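Local coordinates for sugar-binding transport ATP-binding protein (Pyrococcus horikoshii, PDB 1V43) that binds ATP and probably hydrolyses it to power sugar uptake, as the ATPase subunit of an ABC transporter, at residues Ile7-Val12 and Ile34-Phe39; Val41-Ser46 and Asp210-Met215; Cys48-Thr53 and Ile196-Asp201; Asn84-Phe89 and Val158-Leu163. All coordinates share one frame; numbering follows the deposited sequence.

Contact 1. Residues Ile7-Val12 and Ile34-Phe39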
# COMPACT_ATOMS: atom_id res chain seq x y z
N ILE A 7 5.42 -33.76 10.10
CA ILE A 7 6.40 -32.67 10.11
C ILE A 7 7.18 -32.54 11.43
O ILE A 7 6.61 -32.68 12.51
CB ILE A 7 5.70 -31.33 9.83
CG1 ILE A 7 4.89 -31.43 8.54
CG2 ILE A 7 6.73 -30.20 9.74
CD1 ILE A 7 5.73 -31.64 7.32
N LYS A 8 8.47 -32.24 11.32
CA LYS A 8 9.32 -32.07 12.50
C LYS A 8 9.61 -30.58 12.71
O LYS A 8 9.49 -29.79 11.78
CB LYS A 8 10.67 -32.76 12.30
CG LYS A 8 10.60 -34.11 11.61
CD LYS A 8 12.00 -34.59 11.26
CE LYS A 8 11.96 -35.88 10.46
NZ LYS A 8 13.33 -36.24 10.00
N MET A 9 9.96 -30.22 13.94
CA MET A 9 10.33 -28.83 14.25
C MET A 9 11.86 -28.83 14.28
O MET A 9 12.47 -29.32 15.22
CB MET A 9 9.74 -28.38 15.60
CG MET A 9 8.20 -28.34 15.61
SD MET A 9 7.44 -27.62 17.11
CE MET A 9 7.33 -29.07 18.18
N VAL A 10 12.46 -28.28 13.23
CA VAL A 10 13.91 -28.24 13.11
C VAL A 10 14.57 -26.86 13.26
O VAL A 10 14.33 -25.93 12.48
CB VAL A 10 14.33 -28.86 11.75
CG1 VAL A 10 15.83 -28.79 11.57
CG2 VAL A 10 13.85 -30.29 11.66
N GLU A 11 15.42 -26.74 14.28
CA GLU A 11 16.12 -25.49 14.50
C GLU A 11 17.19 -25.33 13.43
O GLU A 11 17.87 -26.30 13.09
CB GLU A 11 16.79 -25.49 15.88
CG GLU A 11 17.69 -24.30 16.08
CD GLU A 11 18.22 -24.23 17.49
OE1 GLU A 11 17.40 -24.07 18.41
OE2 GLU A 11 19.46 -24.33 17.68
N VAL A 12 17.33 -24.12 12.89
CA VAL A 12 18.31 -23.83 11.86
C VAL A 12 19.32 -22.79 12.34
O VAL A 12 18.95 -21.70 12.79
CB VAL A 12 17.63 -23.31 10.57
CG1 VAL A 12 18.69 -22.93 9.54
CG2 VAL A 12 16.74 -24.38 9.99
N ILE A 34 17.57 -19.73 13.96
CA ILE A 34 16.15 -19.81 13.62
C ILE A 34 15.49 -20.92 14.44
O ILE A 34 15.78 -22.09 14.24
CB ILE A 34 16.00 -20.07 12.11
CG1 ILE A 34 16.66 -18.90 11.37
CG2 ILE A 34 14.55 -20.15 11.73
CD1 ILE A 34 17.02 -19.17 9.97
N LYS A 35 14.60 -20.55 15.35
CA LYS A 35 13.97 -21.53 16.23
C LYS A 35 13.10 -22.58 15.55
O LYS A 35 12.43 -22.31 14.55
CB LYS A 35 13.19 -20.81 17.35
CG LYS A 35 14.10 -19.85 18.16
CD LYS A 35 13.38 -19.13 19.30
CE LYS A 35 14.25 -18.00 19.87
NZ LYS A 35 13.60 -17.30 21.01
N ASP A 36 13.15 -23.80 16.08
CA ASP A 36 12.38 -24.90 15.53
C ASP A 36 10.90 -24.52 15.51
O ASP A 36 10.34 -24.12 16.52
CB ASP A 36 12.58 -26.19 16.34
CG ASP A 36 12.15 -26.04 17.79
OD1 ASP A 36 12.77 -25.22 18.52
OD2 ASP A 36 11.20 -26.73 18.21
N GLY A 37 10.29 -24.64 14.34
CA GLY A 37 8.89 -24.32 14.21
C GLY A 37 8.51 -22.87 14.11
O GLY A 37 7.32 -22.58 14.08
N GLU A 38 9.46 -21.93 14.06
CA GLU A 38 9.02 -20.54 13.95
C GLU A 38 8.92 -20.11 12.49
O GLU A 38 9.39 -20.79 11.59
CB GLU A 38 9.94 -19.56 14.69
CG GLU A 38 11.27 -19.24 14.00
CD GLU A 38 12.06 -18.13 14.69
OE1 GLU A 38 13.30 -18.09 14.51
OE2 GLU A 38 11.47 -17.29 15.40
N PHE A 39 8.25 -18.98 12.28
CA PHE A 39 8.09 -18.41 10.96
C PHE A 39 9.01 -17.21 10.97
O PHE A 39 8.68 -16.19 11.56
CB PHE A 39 6.64 -17.96 10.75
CG PHE A 39 6.28 -17.74 9.32
CD1 PHE A 39 5.25 -18.47 8.74
CD2 PHE A 39 6.99 -16.85 8.53
CE1 PHE A 39 4.94 -18.31 7.40
CE2 PHE A 39 6.68 -16.68 7.19
CZ PHE A 39 5.65 -17.42 6.63
O HOH W 1 14.81 -23.70 18.59
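The D36 side chain, ending in one of three flat acid groups here, meets M9 with its CB, 3.3 Å from M9 O, and with OD2, 3.4 Å from M9 CB; the M9 sulfur is slightly farther off. Its other oxygen turns to a water, which donates to D36 OD1 at 2.5 Å and to E11 OE1 at 2.6 Å, so one molecule joins the two acids. The third carboxylate, that of E38, is approached by its own segment, K35 N standing above its plane 2.9 Å from OE1, and the same OE1 pairs with R211 outside the contact. E11 runs extended with CG anti to the backbone N (chi1 172°), which lays CG against I34 O.

Farther along both segments, V12 and I34 form an antiparallel hydrogen-bonded pair where strands 12-21 and 24-34 meet. V12 N donates to I34 O at 2.9 Å, and I34 N returns a bond to V12 O at 2.7 Å. Their side chains run alongside each other on the same face of the sheet. Past I34 the chain reverses through a type II turn from K35 to E38; G37 takes its third place with positive phi (79°), where a side chain would press on the carbonyl oxygen of D36.

E11 OE1 and D36 OD1 are only 4.8 Å apart, and the shared water probably eases the repulsion between these like charges. K13, in a salt bridge with E11 OE2, would further balance the charge on E11.

Contact 2. Residues Val41-Ser46 and Asp210-Met215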
# COMPACT_ATOMS: atom_id res chain seq x y z
N VAL A 41 10.82 -14.20 9.01
CA VAL A 41 10.82 -13.43 7.77
C VAL A 41 12.14 -12.68 7.64
O VAL A 41 12.62 -12.07 8.60
CB VAL A 41 9.70 -12.35 7.73
CG1 VAL A 41 9.90 -11.47 6.50
CG2 VAL A 41 8.32 -13.00 7.70
N LEU A 42 12.75 -12.77 6.46
CA LEU A 42 13.98 -12.03 6.19
C LEU A 42 13.45 -10.83 5.39
O LEU A 42 12.97 -10.98 4.26
CB LEU A 42 14.95 -12.86 5.36
CG LEU A 42 15.41 -14.20 5.93
CD1 LEU A 42 16.43 -14.82 4.97
CD2 LEU A 42 15.99 -14.00 7.33
N LEU A 43 13.51 -9.66 6.01
CA LEU A 43 12.99 -8.43 5.43
C LEU A 43 14.09 -7.44 5.07
O LEU A 43 14.97 -7.16 5.88
CB LEU A 43 12.03 -7.77 6.43
CG LEU A 43 11.42 -6.42 6.06
CD1 LEU A 43 10.47 -6.60 4.89
CD2 LEU A 43 10.69 -5.82 7.25
N GLY A 44 14.00 -6.89 3.86
CA GLY A 44 15.00 -5.93 3.43
C GLY A 44 14.85 -5.55 1.98
O GLY A 44 14.17 -6.25 1.22
N PRO A 45 15.49 -4.46 1.53
CA PRO A 45 15.39 -4.03 0.14
C PRO A 45 16.10 -4.97 -0.82
O PRO A 45 16.83 -5.88 -0.40
CB PRO A 45 16.01 -2.63 0.16
CG PRO A 45 17.09 -2.78 1.20
CD PRO A 45 16.38 -3.56 2.30
N SER A 46 15.91 -4.74 -2.11
CA SER A 46 16.54 -5.55 -3.14
C SER A 46 18.05 -5.52 -2.98
O SER A 46 18.63 -4.46 -2.75
CB SER A 46 16.18 -5.02 -4.54
OG SER A 46 14.78 -5.01 -4.71
N ASP A 210 6.94 -14.55 13.05
CA ASP A 210 6.87 -14.65 14.50
C ASP A 210 8.00 -13.71 14.88
O ASP A 210 7.98 -13.04 15.92
CB ASP A 210 7.20 -16.06 14.98
CG ASP A 210 6.11 -17.06 14.62
OD1 ASP A 210 4.91 -16.74 14.87
OD2 ASP A 210 6.44 -18.15 14.11
N ARG A 211 8.99 -13.68 14.00
CA ARG A 211 10.13 -12.82 14.17
C ARG A 211 10.51 -12.31 12.79
O ARG A 211 10.20 -12.93 11.78
CB ARG A 211 11.29 -13.55 14.81
CG ARG A 211 11.14 -13.74 16.34
CD ARG A 211 12.50 -13.98 16.97
NE ARG A 211 13.18 -15.15 16.42
CZ ARG A 211 14.48 -15.39 16.57
NH1 ARG A 211 15.03 -16.47 16.04
NH2 ARG A 211 15.23 -14.54 17.24
N ILE A 212 11.16 -11.17 12.77
CA ILE A 212 11.58 -10.54 11.54
C ILE A 212 13.06 -10.22 11.67
O ILE A 212 13.51 -9.71 12.70
CB ILE A 212 10.79 -9.20 11.31
CG1 ILE A 212 9.29 -9.45 11.15
CG2 ILE A 212 11.31 -8.50 10.09
CD1 ILE A 212 8.48 -8.16 10.99
N ALA A 213 13.81 -10.51 10.62
CA ALA A 213 15.23 -10.21 10.59
C ALA A 213 15.43 -9.17 9.49
O ALA A 213 15.34 -9.49 8.31
CB ALA A 213 16.02 -11.47 10.27
N VAL A 214 15.68 -7.93 9.88
CA VAL A 214 15.88 -6.85 8.92
C VAL A 214 17.32 -6.86 8.41
O VAL A 214 18.27 -6.93 9.19
CB VAL A 214 15.59 -5.49 9.58
CG1 VAL A 214 15.56 -4.38 8.53
CG2 VAL A 214 14.28 -5.56 10.33
N MET A 215 17.48 -6.81 7.10
CA MET A 215 18.80 -6.83 6.49
C MET A 215 19.01 -5.64 5.56
O MET A 215 18.07 -5.14 4.95
CB MET A 215 19.00 -8.13 5.70
CG MET A 215 19.09 -9.38 6.55
SD MET A 215 19.33 -10.86 5.53
CE MET A 215 21.10 -10.66 5.07
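V41 opens the pairing of two parallel strands by donating from N to R211 O at 3.1 Å, nearly straight at 175°. The bonds then pass back and forth: A213 N reaches V41 O at 2.8 Å, L43 N reaches A213 O at 2.9 Å, and M215 N reaches L43 O at 2.8 Å. The L43 donor is the most displaced, 36° above the carbonyl plane of A213. L43 O also takes a CH contact from V214 CA at 3.2 Å. The intervening polar groups are served from the flanks: L42 bonds to the backbone of Y197 and T199, I212 to G224, and V214 to L221. At the far end G44 O is satisfied by the P-loop lysine, and a side chain on G44 would collide with M215 O. The R211 guanidinium leaves the pair for E38 and the carbonyl of T33.

Apolar packing supplements these bonds, with L43 CB 3.8 Å from I212 CG2 on one face and L42 CD2 3.9 Å from A213 CB on the other. Helix 202-208 packs on V41, L43 and I212, and helix 236-241 adds cover to L43 and V214. Strand 39-43 itself is flanked by strands 194-199 and 211-216.

Contact 3. Residues Cys48-Thr53 and Ile196-Asp201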
# COMPACT_ATOMS: atom_id res chain seq x y z
N CYS A 48 19.81 -6.79 -0.53
CA CYS A 48 20.29 -6.67 0.84
C CYS A 48 20.91 -7.98 1.31
O CYS A 48 21.47 -8.04 2.40
CB CYS A 48 19.15 -6.29 1.79
SG CYS A 48 17.95 -7.62 2.08
N GLY A 49 20.77 -9.03 0.51
CA GLY A 49 21.34 -10.32 0.87
C GLY A 49 20.36 -11.40 1.32
O GLY A 49 20.74 -12.57 1.47
N LYS A 50 19.09 -11.01 1.51
CA LYS A 50 18.07 -11.95 1.96
C LYS A 50 17.85 -13.11 1.00
O LYS A 50 17.70 -14.25 1.42
CB LYS A 50 16.74 -11.21 2.22
CG LYS A 50 16.06 -10.61 1.00
CD LYS A 50 14.86 -9.78 1.44
CE LYS A 50 14.04 -9.28 0.27
NZ LYS A 50 14.82 -8.32 -0.56
N THR A 51 17.85 -12.82 -0.29
CA THR A 51 17.66 -13.88 -1.26
C THR A 51 18.87 -14.80 -1.33
O THR A 51 18.73 -16.02 -1.41
CB THR A 51 17.35 -13.30 -2.64
OG1 THR A 51 16.16 -12.51 -2.55
CG2 THR A 51 17.14 -14.41 -3.67
N THR A 52 20.07 -14.21 -1.28
CA THR A 52 21.29 -15.00 -1.33
C THR A 52 21.30 -15.95 -0.13
O THR A 52 21.66 -17.11 -0.28
CB THR A 52 22.56 -14.12 -1.28
OG1 THR A 52 22.58 -13.23 -2.41
CG2 THR A 52 23.81 -15.00 -1.31
N THR A 53 20.92 -15.44 1.04
CA THR A 53 20.85 -16.25 2.25
C THR A 53 19.87 -17.41 2.06
O THR A 53 20.19 -18.56 2.38
CB THR A 53 20.41 -15.40 3.47
OG1 THR A 53 21.34 -14.34 3.68
CG2 THR A 53 20.32 -16.26 4.74
N ILE A 196 11.41 -20.06 6.64
CA ILE A 196 12.25 -18.90 6.40
C ILE A 196 11.63 -18.26 5.17
O ILE A 196 11.59 -18.83 4.08
CB ILE A 196 13.73 -19.33 6.20
CG1 ILE A 196 14.17 -20.13 7.44
CG2 ILE A 196 14.62 -18.09 6.02
CD1 ILE A 196 15.54 -20.74 7.37
N TYR A 197 11.12 -17.05 5.37
CA TYR A 197 10.37 -16.32 4.35
C TYR A 197 11.02 -15.01 3.95
O TYR A 197 11.24 -14.14 4.79
CB TYR A 197 8.98 -16.05 4.93
CG TYR A 197 7.90 -15.63 3.97
CD1 TYR A 197 6.91 -16.54 3.55
CD2 TYR A 197 7.79 -14.31 3.55
CE1 TYR A 197 5.84 -16.13 2.75
CE2 TYR A 197 6.72 -13.88 2.75
CZ TYR A 197 5.76 -14.80 2.36
OH TYR A 197 4.70 -14.38 1.61
N VAL A 198 11.31 -14.87 2.66
CA VAL A 198 11.94 -13.67 2.14
C VAL A 198 10.97 -12.69 1.47
O VAL A 198 10.21 -13.07 0.58
CB VAL A 198 13.01 -14.04 1.09
CG1 VAL A 198 13.43 -12.78 0.32
CG2 VAL A 198 14.20 -14.70 1.77
N THR A 199 11.00 -11.44 1.91
CA THR A 199 10.16 -10.39 1.32
C THR A 199 10.75 -9.01 1.54
O THR A 199 11.47 -8.77 2.51
CB THR A 199 8.71 -10.39 1.88
OG1 THR A 199 7.95 -9.41 1.17
CG2 THR A 199 8.69 -10.02 3.38
N HIS A 200 10.44 -8.08 0.63
CA HIS A 200 10.91 -6.71 0.77
C HIS A 200 9.72 -5.86 1.21
O HIS A 200 9.83 -4.65 1.39
CB HIS A 200 11.45 -6.20 -0.57
CG HIS A 200 10.37 -5.89 -1.56
ND1 HIS A 200 9.54 -4.80 -1.45
CD2 HIS A 200 9.94 -6.57 -2.65
CE1 HIS A 200 8.64 -4.82 -2.42
NE2 HIS A 200 8.86 -5.88 -3.16
N ASP A 201 8.58 -6.52 1.40
CA ASP A 201 7.33 -5.87 1.80
C ASP A 201 7.13 -5.86 3.33
O ASP A 201 6.73 -6.87 3.92
CB ASP A 201 6.16 -6.61 1.13
CG ASP A 201 4.84 -5.87 1.25
OD1 ASP A 201 4.46 -5.47 2.37
OD2 ASP A 201 4.17 -5.71 0.21
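K50 and V198 bury most of this contact, the lysine laying its aliphatic chain over one methyl of the valine. V198 CG1 is 3.5 Å from K50 CG, tighter than usual for two carbons, and it touches CD as well. The other methyl, CG2, faces the first turn of the helix, 3.5 Å from K50 O. K50 CG lies between its backbone N and carbonyl carbon (chi1 66°), and the chain stays extended until it bends at chi4 (-65°). That course brings CE to 3.4 Å from T199 O and NZ to 4.0 Å from H200 CB. NZ is held by G44 O, with a weaker bond to P45 O. An alanine here would remove the chain from CG outward, and would probably open a gap beside V198 CG1 and leave G44 O without its mate.

Each backbone around the pair is braced. G49 O accepts from both T53 N and T53 OG1, each at 2.9 Å, where helix 50-58 begins. On the strand side, T199 OG1 accepts from D201 N at 3.0 Å in an ST turn, and it also bonds to E167.

H200, just past the strand, fits the switch histidine of ABC ATPases. The strand-loop-helix run from G44 through G49, K50 and T51 is a Walker A P-loop: residues 48-52 bind ATP in a structure of this protein, although no nucleotide is bound here.

Contact 4. Residues Asn84-Phe89 and Val158-Leu163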
# COMPACT_ATOMS: atom_id res chain seq x y z
N ASN A 84 16.14 -32.04 2.86
CA ASN A 84 14.73 -32.11 3.23
C ASN A 84 14.08 -30.74 3.31
O ASN A 84 13.53 -30.35 4.34
CB ASN A 84 14.57 -32.79 4.59
CG ASN A 84 14.91 -34.25 4.55
OD1 ASN A 84 14.54 -34.96 3.60
ND2 ASN A 84 15.62 -34.74 5.58
N ILE A 85 14.13 -30.01 2.20
CA ILE A 85 13.57 -28.67 2.13
C ILE A 85 12.62 -28.60 0.94
O ILE A 85 12.66 -29.45 0.06
CB ILE A 85 14.66 -27.61 1.87
CG1 ILE A 85 15.45 -28.02 0.62
CG2 ILE A 85 15.59 -27.50 3.07
CD1 ILE A 85 16.11 -26.89 -0.13
N SER A 86 11.78 -27.57 0.94
CA SER A 86 10.87 -27.32 -0.16
C SER A 86 10.88 -25.80 -0.32
O SER A 86 10.85 -25.04 0.65
CB SER A 86 9.46 -27.88 0.12
OG SER A 86 8.91 -27.33 1.30
N MET A 87 10.95 -25.37 -1.57
CA MET A 87 11.01 -23.96 -1.86
C MET A 87 9.77 -23.50 -2.60
O MET A 87 9.28 -24.19 -3.48
CB MET A 87 12.25 -23.70 -2.71
CG MET A 87 12.36 -22.30 -3.28
SD MET A 87 13.56 -21.28 -2.41
CE MET A 87 12.50 -20.50 -1.28
N VAL A 88 9.24 -22.36 -2.20
CA VAL A 88 8.08 -21.80 -2.87
C VAL A 88 8.57 -20.48 -3.44
O VAL A 88 9.26 -19.74 -2.75
CB VAL A 88 6.91 -21.50 -1.90
CG1 VAL A 88 5.73 -20.93 -2.66
CG2 VAL A 88 6.50 -22.77 -1.17
N PHE A 89 8.26 -20.18 -4.69
CA PHE A 89 8.69 -18.90 -5.26
C PHE A 89 7.76 -18.39 -6.34
O PHE A 89 6.85 -19.10 -6.76
CB PHE A 89 10.14 -18.99 -5.77
CG PHE A 89 10.38 -20.08 -6.78
CD1 PHE A 89 10.07 -19.89 -8.13
CD2 PHE A 89 10.96 -21.28 -6.40
CE1 PHE A 89 10.35 -20.88 -9.07
CE2 PHE A 89 11.24 -22.28 -7.33
CZ PHE A 89 10.94 -22.08 -8.67
N VAL A 158 5.89 -32.95 0.58
CA VAL A 158 7.08 -33.75 0.87
C VAL A 158 7.43 -33.75 2.36
O VAL A 158 8.35 -34.45 2.79
CB VAL A 158 8.33 -33.26 0.09
CG1 VAL A 158 8.04 -33.29 -1.41
CG2 VAL A 158 8.70 -31.84 0.52
N GLU A 159 6.70 -32.97 3.15
CA GLU A 159 6.95 -32.90 4.58
C GLU A 159 8.41 -32.46 4.83
O GLU A 159 9.20 -33.16 5.46
CB GLU A 159 6.70 -34.26 5.23
CG GLU A 159 5.35 -34.87 4.87
CD GLU A 159 5.01 -36.06 5.74
OE1 GLU A 159 4.50 -35.85 6.87
OE2 GLU A 159 5.26 -37.21 5.31
N PRO A 160 8.76 -31.26 4.35
CA PRO A 160 10.12 -30.74 4.51
C PRO A 160 10.43 -30.44 5.96
O PRO A 160 9.51 -30.18 6.75
CB PRO A 160 10.07 -29.47 3.67
CG PRO A 160 8.71 -28.94 4.03
CD PRO A 160 7.83 -30.19 3.96
N ASP A 161 11.71 -30.48 6.32
CA ASP A 161 12.12 -30.15 7.68
C ASP A 161 12.22 -28.64 7.75
O ASP A 161 12.17 -28.05 8.81
CB ASP A 161 13.47 -30.77 8.03
CG ASP A 161 13.40 -32.27 8.22
OD1 ASP A 161 12.36 -32.74 8.73
OD2 ASP A 161 14.37 -32.98 7.89
N VAL A 162 12.38 -28.01 6.59
CA VAL A 162 12.50 -26.56 6.51
C VAL A 162 11.77 -26.09 5.25
O VAL A 162 12.01 -26.59 4.14
CB VAL A 162 13.98 -26.12 6.45
CG1 VAL A 162 14.05 -24.61 6.40
CG2 VAL A 162 14.74 -26.63 7.69
N LEU A 163 10.88 -25.13 5.44
CA LEU A 163 10.09 -24.58 4.35
C LEU A 163 10.70 -23.23 3.99
O LEU A 163 10.93 -22.39 4.86
CB LEU A 163 8.64 -24.41 4.81
CG LEU A 163 7.62 -23.93 3.79
CD1 LEU A 163 7.61 -24.88 2.60
CD2 LEU A 163 6.23 -23.88 4.44
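N84 and D161 run alongside each other where strands 85-89 and 162-166 begin to pair at the border of the largely parallel core sheet of this P-loop ATPase. Their amide and carboxylate planes stand 85° apart, and the bond from N84 ND2 to D161 OD2, 3.2 Å long, is weak. The backbone does more: N84 O accepts from D161 N at 2.7 Å, and V162 N adds a long, weak bond to the same oxygen. S86 N to V162 O is also weak, at 3.4 Å, so one firm bond and two weak ones from backbone N-H groups join the segments here.

One side-chain pair lies on each face of the sheet. I85 and V162 share one face and meet at a slant, I85 CG2 sitting 4.0 Å from V162 CB; F70 touches both. S86 and L163 occupy the other, where V158 and P160 also approach the serine, V158 CG2 coming to 4.1 Å from S86 CB.

The serine hydroxyl packs against carbon. Set between its backbone N and carbonyl carbon (chi1 58°), and weakly bonded to A155 O, S86 OG comes within 3.1 Å of L163 CD1 and 3.2 Å of P160 CG.

In the fold
Contacts 2 and 3 are buried near the middle of the chain, their centres about 6 Å apart. Contact 2 holds strand 39-43 and the start of the P-loop, contact 3 the P-loop's end and helix 50-58; their strands 39-43 and 194-199 are neighbours in one sheet, L42 N meeting Y197 O. Contact 4 is buried too but lies towards the border of that sheet; I196 N bonds to L163 O, tying it to contact 3. Contact 1, only partly buried, touches contact 2 through F39 N and D210, and contact 4 through V12 against V162. Chemistry follows place: contact 2 has regular backbone bonding, contact 3 apolar packing under a polar tip, contact 4 weaker bonds, and contact 1 a short antiparallel pair beside water-bridged acids.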